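Local coordinates for Thiol:disulfide interchange protein DsbL (Escherichia coli, PDB 3C7M) that transfers its disulfide bond to other periplasmic proteins and, together with DsbI, forms an essential disulfide in AssT, at residues A73-N77 / A143-L148. Numbering follows the deposited sequence. Where two conformers were deposited one is given.
Sequences AVLIN and AVQETL
Ala73 points its methyl group into the hollow formed by Val144, Thr147 and Leu148: Ala73 CB lies 3.9 Å from Val144 CG1, 3.9 Å from Thr147 CG2 and 3.8 Å from Leu148 CD2. This is helix-helix packing within the helical domain inserted into the thioredoxin fold, as in DsbA; the short segments of helices 65-81 and 142-150 cross at 120°, axes 9.1 Å apart. So small a side chain lets the backbones come close at this point, Ala73 CA to Val144 CA 5.7 Å. Branched, apolar Val144 (chi1 t) suits its buried place, its CG1 also meeting Val74 CG2 at 3.9 Å; Leu139 touches both valines. One turn on from Ala73, the contact turns polar. With chi1 m, Asn77 swings its amide across to Thr147, also m, whose methyl serves Ala73 and hydroxyl Asn77; Asn77 OD1 lies 3.8 Å from Ala143 CB. Asparagine suits because one NH2 serves two acceptors: Asn77 ND2 donates to Ala73 O at 2.8 Å and, almost linearly (174°), to Thr147 OG1 at 3.0 Å.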
loop_
_atom_site.group_PDB
_atom_site.type_symbol
_atom_site.label_atom_id
_atom_site.label_comp_id
_atom_site.label_asym_id
_atom_site.label_seq_id
_atom_site.Cartn_x
_atom_site.Cartn_y
_atom_site.Cartn_z
ATOM N N ALA A 73 3.358 -6.823 5.135
ATOM C CA ALA A 73 2.444 -7.162 6.233
ATOM C C ALA A 73 3.203 -7.246 7.551
ATOM O O ALA A 73 2.743 -6.747 8.584
ATOM C CB ALA A 73 1.701 -8.471 5.955
ATOM N N VAL A 74 4.376 -7.866 7.513
ATOM C CA VAL A 74 5.200 -7.959 8.724
ATOM C C VAL A 74 5.596 -6.560 9.199
ATOM O O VAL A 74 5.420 -6.217 10.371
ATOM C CB VAL A 74 6.437 -8.852 8.504
ATOM C CG1 VAL A 74 7.491 -8.604 9.586
ATOM C CG2 VAL A 74 6.019 -10.323 8.478
ATOM N N LEU A 75 6.088 -5.735 8.281
ATOM C CA LEU A 75 6.647 -4.447 8.686
ATOM C C LEU A 75 5.588 -3.435 9.097
ATOM O O LEU A 75 5.812 -2.665 10.025
ATOM C CB LEU A 75 7.583 -3.887 7.610
ATOM C CG LEU A 75 8.789 -4.786 7.298
ATOM C CD1 LEU A 75 9.574 -4.245 6.124
ATOM C CD2 LEU A 75 9.704 -4.998 8.521
ATOM N N ILE A 76 4.436 -3.455 8.428
ATOM C CA ILE A 76 3.313 -2.589 8.824
ATOM C C ILE A 76 2.845 -2.930 10.230
ATOM O O ILE A 76 2.634 -2.042 11.049
ATOM C CB ILE A 76 2.132 -2.648 7.819
ATOM C CG1 ILE A 76 2.503 -1.866 6.568
ATOM C CG2 ILE A 76 0.862 -2.035 8.429
ATOM C CD1 ILE A 76 1.579 -2.118 5.388
ATOM N N ASN A 77 2.692 -4.216 10.508
ATOM C CA ASN A 77 2.292 -4.640 11.850
ATOM C C ASN A 77 3.304 -4.260 12.927
ATOM O O ASN A 77 2.919 -3.821 14.012
ATOM C CB ASN A 77 1.940 -6.122 11.863
ATOM C CG ASN A 77 0.514 -6.370 11.389
ATOM O OD1 ASN A 77 -0.448 -6.159 12.140
ATOM N ND2 ASN A 77 0.363 -6.791 10.133
ATOM N N ALA A 143 -1.828 -11.689 13.645
ATOM C CA ALA A 143 -2.111 -10.342 13.121
ATOM C C ALA A 143 -1.575 -10.155 11.700
ATOM O O ALA A 143 -2.229 -9.533 10.856
ATOM C CB ALA A 143 -1.569 -9.267 14.050
ATOM N N VAL A 144 -0.388 -10.698 11.444
ATOM C CA VAL A 144 0.220 -10.623 10.118
ATOM C C VAL A 144 -0.585 -11.451 9.111
ATOM O O VAL A 144 -0.896 -10.990 8.006
ATOM C CB VAL A 144 1.694 -11.062 10.162
ATOM C CG1 VAL A 144 2.260 -11.205 8.750
ATOM C CG2 VAL A 144 2.510 -10.054 10.981
ATOM N N GLN A 145 -0.952 -12.663 9.510
ATOM C CA GLN A 145 -1.794 -13.501 8.661
ATOM C C GLN A 145 -3.167 -12.872 8.374
ATOM O O GLN A 145 -3.683 -13.008 7.265
ATOM C CB GLN A 145 -1.904 -14.918 9.239
ATOM C CG GLN A 145 -0.574 -15.695 9.180
ATOM C CD GLN A 145 -0.039 -15.866 7.761
ATOM O OE1 GLN A 145 -0.776 -16.245 6.841
ATOM N NE2 GLN A 145 1.253 -15.594 7.578
ATOM N N GLU A 146 -3.740 -12.196 9.372
ATOM C CA GLU A 146 -5.007 -11.468 9.213
ATOM C C GLU A 146 -4.867 -10.367 8.159
ATOM O O GLU A 146 -5.743 -10.193 7.310
ATOM C CB GLU A 146 -5.449 -10.845 10.543
ATOM C CG GLU A 146 -5.934 -11.824 11.615
ATOM C CD GLU A 146 -5.952 -11.201 13.009
ATOM O OE1 GLU A 146 -6.401 -10.043 13.151
ATOM O OE2 GLU A 146 -5.515 -11.870 13.969
ATOM N N THR A 147 -3.759 -9.629 8.219
ATOM C CA THR A 147 -3.470 -8.572 7.248
ATOM C C THR A 147 -3.421 -9.153 5.838
ATOM O O THR A 147 -4.048 -8.621 4.919
ATOM C CB THR A 147 -2.147 -7.852 7.600
ATOM O OG1 THR A 147 -2.292 -7.190 8.870
ATOM C CG2 THR A 147 -1.773 -6.815 6.546
ATOM N N LEU A 148 -2.697 -10.256 5.667
ATOM C CA LEU A 148 -2.587 -10.897 4.358
ATOM C C LEU A 148 -3.953 -11.345 3.836
ATOM O O LEU A 148 -4.240 -11.231 2.638
ATOM C CB LEU A 148 -1.586 -12.060 4.409
ATOM C CG LEU A 148 -0.125 -11.632 4.574
ATOM C CD1 LEU A 148 0.729 -12.849 4.844
ATOM C CD2 LEU A 148 0.396 -10.871 3.345
#